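Long-range contacts in diaminopimelate decarboxylase (Methanocaldococcus jannaschii, PDB 1TWI), which catalyses the pyridoxal-phosphate-dependent decarboxylation of meso-diaminopimelate to L-lysine, the last step of lysine biosynthesis by the diaminopimelate pathway: residues N132-I136 with K179-D183; R53-T58 with T274-Y278. The contacts are given in a common frame with arbitrary orientation. Residues are numbered along the deposited sequence.

Contact 1. Residues N132-I136 with K179-D183; sequences NVDSI and KFGLD
In the TIM barrel that binds pyridoxal phosphate, barrel strand 130-133 and the short extra strand 182-183 both pair in parallel with strand 153-160, the extra one at its C-terminal end. The 134-136 turn starts helix 136-149, with Ser135 (chi1 p) as N-cap, its OG hydrogen-bonded to Glu138 N. The closest CA pairs are Asp134-Gly181 at 4.6 Å and Ser135-Leu182 at 6.0 Å. Lys179 (chi1 p, then t, t, t) starts out sideways and carries NZ to a salt bridge with Asp362 of the second subunit. Phe180 follows near-extended (-90/160), its side chain about 6 Å from the cofactor; Asp134 OD2 lies at its ring edge, 3.6 Å from Phe180 CB. Gly181 has phi 73, psi 172. Asp134 (chi1 t) OD2 accepts a hydrogen bond from Gly181 N (2.7 Å, N-H...O 167°), while OD1 salt-bridges Lys310 of the second subunit. Leu182 (m, t) reaches over the turn: CD1 lies 3.7 Å from Val133 O, CD2 3.7 Å from Asp134 O and 3.6 Å from Ser135 CA.

Contact 2. Residues R53-T58 with T274-Y278; sequences RWEEET and TMLKY
Two helix C-termini pack knob-into-hole here, with Leu276 as the knob. Residues 53-58 are the last turns of helix 37-58, kinked at 53-54; residues 274-278 carry the end of helix 264-276 and what follows it. The nearest CA atoms, Thr58 and Leu276, stand 9.1 Å apart. Arg53 is extended (chi1 to chi3 t), bringing NH2 to 3.9 Å from Leu276 CD1, and its NE forms a salt bridge one turn on with Glu57 OE2 at 2.9 Å. Trp54, chi1 t, brings its indole against Leu276 and Met275: CZ3 is 4.1 Å from Leu276 CD2 and CH2 3.8 Å from Met275 CE. Met275 SD lies 4.5 Å from the centroid of the six-membered ring of Trp54, an oblique Met-aromatic contact. Glu57 sets OE1 3.4 Å from Leu276 CD1. Thr58 (chi1 p) OG1 donates a hydrogen bond to Trp54 O at 2.7 Å; its CG2, 4.3 Å from Leu276 CD2, completes the hole. Leu276 is m, t; Met275 m, t, p. These are neighbouring outer helices of the barrel: Trp54 and Met275 both rest on Leu287 of strand 286-289, Trp54 NE1 hydrogen-bonds to Pro285 O just before it, and Met275 touches Thr225 of helix 219-237.

In the fold
Both contacts belong to the pyridoxal-phosphate-binding barrel, yet they use different layers of it. Contact 1 is buried, where strand 130-133 ends and a short strand outside the eight, 182-183, runs beside 153-160, close to the cofactor and the second subunit; contact 2 is partly buried in the outer layer of helices, away from the annotated sites and untouched by the other chain. They share no secondary-structure element, their centres lie 27 Å apart, and 132-136 and 179-183 fall within the chain loop closed by contact 2. A charged side chain bonded to a backbone amide joins the segments in contact 1, whereas contact 2 meets through apolar and sulfur-aromatic packing, its salt bridge staying within one helix.

Contact 1. Residues N132-I136 with K179-D183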
ATOM      1  N   ASN A 132      -3.222  -6.543 -25.211  1.00 11.34           N
ATOM      2  CA  ASN A 132      -2.741  -7.909 -24.968  1.00 10.41           C
ATOM      3  C   ASN A 132      -3.923  -8.552 -24.246  1.00 11.83           C
ATOM      4  O   ASN A 132      -4.100  -8.372 -23.041  1.00 12.15           O
ATOM      5  CB  ASN A 132      -1.490  -7.895 -24.075  1.00 12.13           C
ATOM      6  CG  ASN A 132      -0.263  -7.288 -24.783  1.00 12.59           C
ATOM      7  OD1 ASN A 132      -0.198  -7.246 -26.023  1.00 11.62           O
ATOM      8  ND2 ASN A 132       0.748  -6.857 -23.985  1.00 12.46           N
ATOM      9  N   VAL A 133      -4.726  -9.307 -24.995  1.00 11.50           N
ATOM     10  CA  VAL A 133      -5.963  -9.917 -24.505  1.00 11.15           C
ATOM     11  C   VAL A 133      -5.731 -10.950 -23.467  1.00 11.77           C
ATOM     12  O   VAL A 133      -4.948 -11.866 -23.673  1.00 11.16           O
ATOM     13  CB  VAL A 133      -6.757 -10.561 -25.650  1.00 13.24           C
ATOM     14  CG1 VAL A 133      -8.002 -11.277 -25.105  1.00 15.00           C
ATOM     15  CG2 VAL A 133      -7.144  -9.477 -26.653  1.00  9.70           C
ATOM     16  N   ASP A 134      -6.468 -10.824 -22.365  1.00 10.73           N
ATOM     17  CA  ASP A 134      -6.247 -11.689 -21.231  1.00 11.82           C
ATOM     18  C   ASP A 134      -7.209 -12.861 -21.114  1.00 11.37           C
ATOM     19  O   ASP A 134      -6.908 -13.838 -20.434  1.00 11.14           O
ATOM     20  CB  ASP A 134      -6.319 -10.837 -19.955  1.00 12.93           C
ATOM     21  CG  ASP A 134      -6.169 -11.667 -18.692  1.00 15.55           C
ATOM     22  OD1 ASP A 134      -7.199 -12.200 -18.172  1.00 14.77           O
ATOM     23  OD2 ASP A 134      -5.000 -11.808 -18.235  1.00 14.76           O
ATOM     24  N   SER A 135      -8.372 -12.723 -21.755  1.00 11.34           N
ATOM     25  CA  SER A 135      -9.433 -13.719 -21.665  1.00 11.58           C
ATOM     26  C   SER A 135     -10.331 -13.665 -22.893  1.00 11.45           C
ATOM     27  O   SER A 135     -10.328 -12.666 -23.664  1.00 10.83           O
ATOM     28  CB  SER A 135     -10.292 -13.447 -20.405  1.00 10.28           C
ATOM     29  OG  SER A 135     -10.947 -12.199 -20.525  1.00 12.25           O
ATOM     30  N   ILE A 136     -11.118 -14.722 -23.080  1.00 10.04           N
ATOM     31  CA  ILE A 136     -12.014 -14.703 -24.203  1.00 11.16           C
ATOM     32  C   ILE A 136     -13.078 -13.606 -23.980  1.00 10.50           C
ATOM     33  O   ILE A 136     -13.482 -12.926 -24.919  1.00 11.04           O
ATOM     34  CB  ILE A 136     -12.628 -16.103 -24.412  1.00  9.90           C
ATOM     35  CG1 ILE A 136     -11.483 -17.005 -24.980  1.00 11.81           C
ATOM     36  CG2 ILE A 136     -13.812 -15.990 -25.387  1.00 11.25           C
ATOM     37  CD1 ILE A 136     -11.749 -18.559 -24.944  1.00 12.72           C
ATOM     38  N   LYS A 179      -4.430 -15.184 -11.970  1.00 13.96           N
ATOM     39  CA  LYS A 179      -5.613 -14.770 -12.715  1.00 13.00           C
ATOM     40  C   LYS A 179      -5.335 -14.425 -14.165  1.00 12.85           C
ATOM     41  O   LYS A 179      -6.274 -14.320 -14.940  1.00 13.93           O
ATOM     42  CB  LYS A 179      -6.236 -13.547 -12.019  1.00 13.53           C
ATOM     43  CG  LYS A 179      -5.296 -12.311 -12.018  1.00 10.88           C
ATOM     44  CD  LYS A 179      -5.936 -11.116 -11.221  1.00 11.08           C
ATOM     45  CE  LYS A 179      -5.018  -9.896 -11.245  1.00 11.70           C
ATOM     46  NZ  LYS A 179      -5.574  -8.712 -10.482  1.00 12.08           N
ATOM     47  N   PHE A 180      -4.074 -14.309 -14.564  1.00 11.03           N
ATOM     48  CA  PHE A 180      -3.811 -13.811 -15.941  1.00 11.81           C
ATOM     49  C   PHE A 180      -3.701 -14.805 -17.060  1.00 11.86           C
ATOM     50  O   PHE A 180      -3.410 -15.989 -16.829  1.00 12.33           O
ATOM     51  CB  PHE A 180      -2.469 -13.036 -16.012  1.00 11.85           C
ATOM     52  CG  PHE A 180      -2.240 -12.120 -14.838  1.00 12.67           C
ATOM     53  CD1 PHE A 180      -2.808 -10.857 -14.815  1.00 11.81           C
ATOM     54  CD2 PHE A 180      -1.449 -12.541 -13.768  1.00 12.50           C
ATOM     55  CE1 PHE A 180      -2.574 -10.001 -13.731  1.00 14.42           C
ATOM     56  CE2 PHE A 180      -1.209 -11.685 -12.656  1.00 16.06           C
ATOM     57  CZ  PHE A 180      -1.774 -10.409 -12.652  1.00 14.00           C
ATOM     58  N   GLY A 181      -3.890 -14.285 -18.271  1.00  9.62           N
ATOM     59  CA  GLY A 181      -3.631 -15.075 -19.452  1.00 11.08           C
ATOM     60  C   GLY A 181      -4.545 -16.210 -19.891  1.00 11.48           C
ATOM     61  O   GLY A 181      -5.439 -16.667 -19.149  1.00 12.57           O
ATOM     62  N   LEU A 182      -4.214 -16.677 -21.093  1.00 10.55           N
ATOM     63  CA  LEU A 182      -4.937 -17.731 -21.819  1.00 11.75           C
ATOM     64  C   LEU A 182      -4.094 -18.975 -21.794  1.00 11.45           C
ATOM     65  O   LEU A 182      -2.977 -18.985 -22.344  1.00 11.77           O
ATOM     66  CB  LEU A 182      -5.143 -17.290 -23.270  1.00  9.30           C
ATOM     67  CG  LEU A 182      -5.944 -15.983 -23.376  1.00 10.08           C
ATOM     68  CD1 LEU A 182      -5.761 -15.356 -24.770  1.00 10.22           C
ATOM     69  CD2 LEU A 182      -7.435 -16.264 -23.183  1.00 10.81           C
ATOM     70  N   ASP A 183      -4.601 -19.994 -21.093  1.00 11.08           N
ATOM     71  CA  ASP A 183      -3.850 -21.235 -20.950  1.00 11.75           C
ATOM     72  C   ASP A 183      -3.582 -21.860 -22.335  1.00 12.90           C
ATOM     73  O   ASP A 183      -4.509 -22.013 -23.161  1.00 12.52           O
ATOM     74  CB  ASP A 183      -4.615 -22.218 -20.077  1.00 11.89           C
ATOM     75  CG  ASP A 183      -3.763 -23.415 -19.694  1.00 15.53           C
ATOM     76  OD1 ASP A 183      -3.989 -24.508 -20.240  1.00 16.95           O
ATOM     77  OD2 ASP A 183      -2.836 -23.250 -18.878  1.00 15.92           O
TER

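Contact 2. Residues R53-T58 with T274-Y278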
ATOM      1  N   ARG A  53      20.872  -6.339 -31.901  1.00 17.25           N
ATOM      2  CA  ARG A  53      21.151  -7.471 -32.740  1.00 17.97           C
ATOM      3  C   ARG A  53      19.832  -8.022 -33.376  1.00 17.34           C
ATOM      4  O   ARG A  53      19.825  -8.535 -34.506  1.00 17.56           O
ATOM      5  CB  ARG A  53      21.798  -8.564 -31.880  1.00 20.19           C
ATOM      6  CG  ARG A  53      21.979  -9.857 -32.585  1.00 21.04           C
ATOM      7  CD  ARG A  53      22.670 -10.883 -31.712  1.00 24.85           C
ATOM      8  NE  ARG A  53      22.682 -12.183 -32.384  1.00 24.97           N
ATOM      9  CZ  ARG A  53      22.690 -13.330 -31.725  1.00 27.10           C
ATOM     10  NH1 ARG A  53      22.696 -13.317 -30.397  1.00 28.41           N
ATOM     11  NH2 ARG A  53      22.649 -14.476 -32.377  1.00 26.43           N
ATOM     12  N   TRP A  54      18.724  -7.971 -32.640  1.00 15.92           N
ATOM     13  CA  TRP A  54      17.458  -8.486 -33.198  1.00 15.99           C
ATOM     14  C   TRP A  54      17.136  -7.807 -34.527  1.00 17.43           C
ATOM     15  O   TRP A  54      16.898  -8.470 -35.549  1.00 18.21           O
ATOM     16  CB  TRP A  54      16.266  -8.258 -32.232  1.00 14.11           C
ATOM     17  CG  TRP A  54      15.045  -8.934 -32.768  1.00 13.00           C
ATOM     18  CD1 TRP A  54      13.873  -8.350 -33.233  1.00 14.45           C
ATOM     19  CD2 TRP A  54      14.864 -10.332 -32.877  1.00 13.66           C
ATOM     20  NE1 TRP A  54      12.971  -9.343 -33.613  1.00 13.59           N
ATOM     21  CE2 TRP A  54      13.572 -10.561 -33.395  1.00 12.76           C
ATOM     22  CE3 TRP A  54      15.686 -11.443 -32.575  1.00 14.24           C
ATOM     23  CZ2 TRP A  54      13.078 -11.854 -33.622  1.00 14.71           C
ATOM     24  CZ3 TRP A  54      15.193 -12.718 -32.804  1.00 12.45           C
ATOM     25  CH2 TRP A  54      13.908 -12.917 -33.317  1.00 14.26           C
ATOM     26  N   GLU A  55      17.124  -6.478 -34.525  1.00 19.43           N
ATOM     27  CA  GLU A  55      16.821  -5.710 -35.752  1.00 21.12           C
ATOM     28  C   GLU A  55      17.897  -5.941 -36.800  1.00 20.18           C
ATOM     29  O   GLU A  55      17.593  -6.042 -37.972  1.00 20.51           O
ATOM     30  CB  GLU A  55      16.732  -4.183 -35.467  1.00 24.00           C
ATOM     31  CG  GLU A  55      17.012  -3.214 -36.709  1.00 33.56           C
ATOM     32  CD  GLU A  55      18.238  -2.178 -36.552  1.00 37.72           C
ATOM     33  OE1 GLU A  55      19.225  -2.231 -37.356  1.00 38.64           O
ATOM     34  OE2 GLU A  55      18.218  -1.305 -35.642  1.00 39.05           O
ATOM     35  N   GLU A  56      19.151  -6.017 -36.364  1.00 19.99           N
ATOM     36  CA  GLU A  56      20.270  -6.218 -37.283  1.00 20.72           C
ATOM     37  C   GLU A  56      20.171  -7.516 -38.040  1.00 20.46           C
ATOM     38  O   GLU A  56      20.429  -7.577 -39.241  1.00 19.52           O
ATOM     39  CB  GLU A  56      21.601  -6.225 -36.519  1.00 22.13           C
ATOM     40  CG  GLU A  56      21.956  -4.882 -35.909  1.00 25.48           C
ATOM     41  CD  GLU A  56      23.151  -4.935 -34.986  1.00 26.99           C
ATOM     42  OE1 GLU A  56      23.630  -6.057 -34.650  1.00 27.86           O
ATOM     43  OE2 GLU A  56      23.600  -3.829 -34.585  1.00 29.38           O
ATOM     44  N   GLU A  57      19.818  -8.576 -37.335  1.00 20.01           N
ATOM     45  CA  GLU A  57      19.765  -9.872 -37.985  1.00 21.12           C
ATOM     46  C   GLU A  57      18.473 -10.307 -38.636  1.00 20.60           C
ATOM     47  O   GLU A  57      18.522 -11.131 -39.540  1.00 19.03           O
ATOM     48  CB  GLU A  57      20.206 -10.951 -36.998  1.00 25.15           C
ATOM     49  CG  GLU A  57      21.743 -11.227 -37.043  1.00 31.69           C
ATOM     50  CD  GLU A  57      22.152 -12.248 -36.011  1.00 35.98           C
ATOM     51  OE1 GLU A  57      21.465 -13.291 -35.950  1.00 38.39           O
ATOM     52  OE2 GLU A  57      23.144 -12.024 -35.254  1.00 39.56           O
ATOM     53  N   THR A  58      17.330  -9.769 -38.190  1.00 18.71           N
ATOM     54  CA  THR A  58      16.012 -10.167 -38.710  1.00 18.78           C
ATOM     55  C   THR A  58      15.337  -9.061 -39.552  1.00 19.17           C
ATOM     56  O   THR A  58      14.369  -9.310 -40.257  1.00 19.66           O
ATOM     57  CB  THR A  58      14.999 -10.479 -37.504  1.00 17.67           C
ATOM     58  OG1 THR A  58      14.692  -9.238 -36.844  1.00 16.05           O
ATOM     59  CG2 THR A  58      15.604 -11.438 -36.491  1.00 16.86           C
ATOM     60  N   THR A 274      17.509 -18.203 -28.621  1.00 16.27           N
ATOM     61  CA  THR A 274      16.432 -19.168 -28.550  1.00 13.55           C
ATOM     62  C   THR A 274      15.468 -18.922 -29.700  1.00 14.17           C
ATOM     63  O   THR A 274      15.118 -19.873 -30.424  1.00 14.26           O
ATOM     64  CB  THR A 274      15.657 -19.125 -27.228  1.00 13.35           C
ATOM     65  OG1 THR A 274      16.504 -19.587 -26.181  1.00 14.66           O
ATOM     66  CG2 THR A 274      14.435 -20.081 -27.289  1.00 13.28           C
ATOM     67  N   MET A 275      15.018 -17.677 -29.894  1.00 13.67           N
ATOM     68  CA  MET A 275      14.069 -17.407 -30.982  1.00 13.32           C
ATOM     69  C   MET A 275      14.615 -17.756 -32.380  1.00 15.06           C
ATOM     70  O   MET A 275      13.850 -18.211 -33.237  1.00 12.70           O
ATOM     71  CB  MET A 275      13.627 -15.922 -31.000  1.00 15.09           C
ATOM     72  CG  MET A 275      12.809 -15.528 -29.738  1.00 16.83           C
ATOM     73  SD  MET A 275      12.458 -13.794 -29.720  1.00 21.36           S
ATOM     74  CE  MET A 275      11.111 -13.842 -30.935  1.00 20.51           C
ATOM     75  N   LEU A 276      15.913 -17.535 -32.622  1.00 14.42           N
ATOM     76  CA  LEU A 276      16.460 -17.853 -33.948  1.00 15.34           C
ATOM     77  C   LEU A 276      16.480 -19.355 -34.294  1.00 14.29           C
ATOM     78  O   LEU A 276      16.620 -19.701 -35.443  1.00 16.33           O
ATOM     79  CB  LEU A 276      17.861 -17.273 -34.125  1.00 16.47           C
ATOM     80  CG  LEU A 276      17.888 -15.742 -34.190  1.00 17.25           C
ATOM     81  CD1 LEU A 276      19.345 -15.293 -34.253  1.00 21.62           C
ATOM     82  CD2 LEU A 276      17.164 -15.249 -35.429  1.00 19.26           C
ATOM     83  N   LYS A 277      16.311 -20.235 -33.311  1.00 15.92           N
ATOM     84  CA  LYS A 277      16.226 -21.675 -33.550  1.00 15.21           C
ATOM     85  C   LYS A 277      14.982 -21.980 -34.365  1.00 16.56           C
ATOM     86  O   LYS A 277      14.879 -23.058 -34.990  1.00 15.11           O
ATOM     87  CB  LYS A 277      16.069 -22.439 -32.230  1.00 14.87           C
ATOM     88  CG  LYS A 277      17.350 -22.460 -31.395  1.00 18.30           C
ATOM     89  CD  LYS A 277      17.129 -22.939 -29.975  1.00 17.92           C
ATOM     90  CE  LYS A 277      18.486 -23.041 -29.299  1.00 21.68           C
ATOM     91  NZ  LYS A 277      18.383 -23.827 -28.020  1.00 23.64           N
ATOM     92  N   TYR A 278      14.021 -21.053 -34.354  1.00 15.24           N
ATOM     93  CA  TYR A 278      12.735 -21.310 -35.037  1.00 16.32           C
ATOM     94  C   TYR A 278      12.562 -20.694 -36.398  1.00 17.33           C
ATOM     95  O   TYR A 278      11.473 -20.841 -36.998  1.00 15.18           O
ATOM     96  CB  TYR A 278      11.556 -20.834 -34.158  1.00 13.85           C
ATOM     97  CG  TYR A 278      11.499 -21.482 -32.795  1.00 14.39           C
ATOM     98  CD1 TYR A 278      12.374 -21.109 -31.782  1.00 12.56           C
ATOM     99  CD2 TYR A 278      10.559 -22.484 -32.524  1.00 14.03           C
ATOM    100  CE1 TYR A 278      12.323 -21.720 -30.513  1.00 13.77           C
ATOM    101  CE2 TYR A 278      10.492 -23.097 -31.269  1.00 15.02           C
ATOM    102  CZ  TYR A 278      11.378 -22.714 -30.267  1.00 13.68           C
ATOM    103  OH  TYR A 278      11.289 -23.365 -29.038  1.00 15.46           O
TER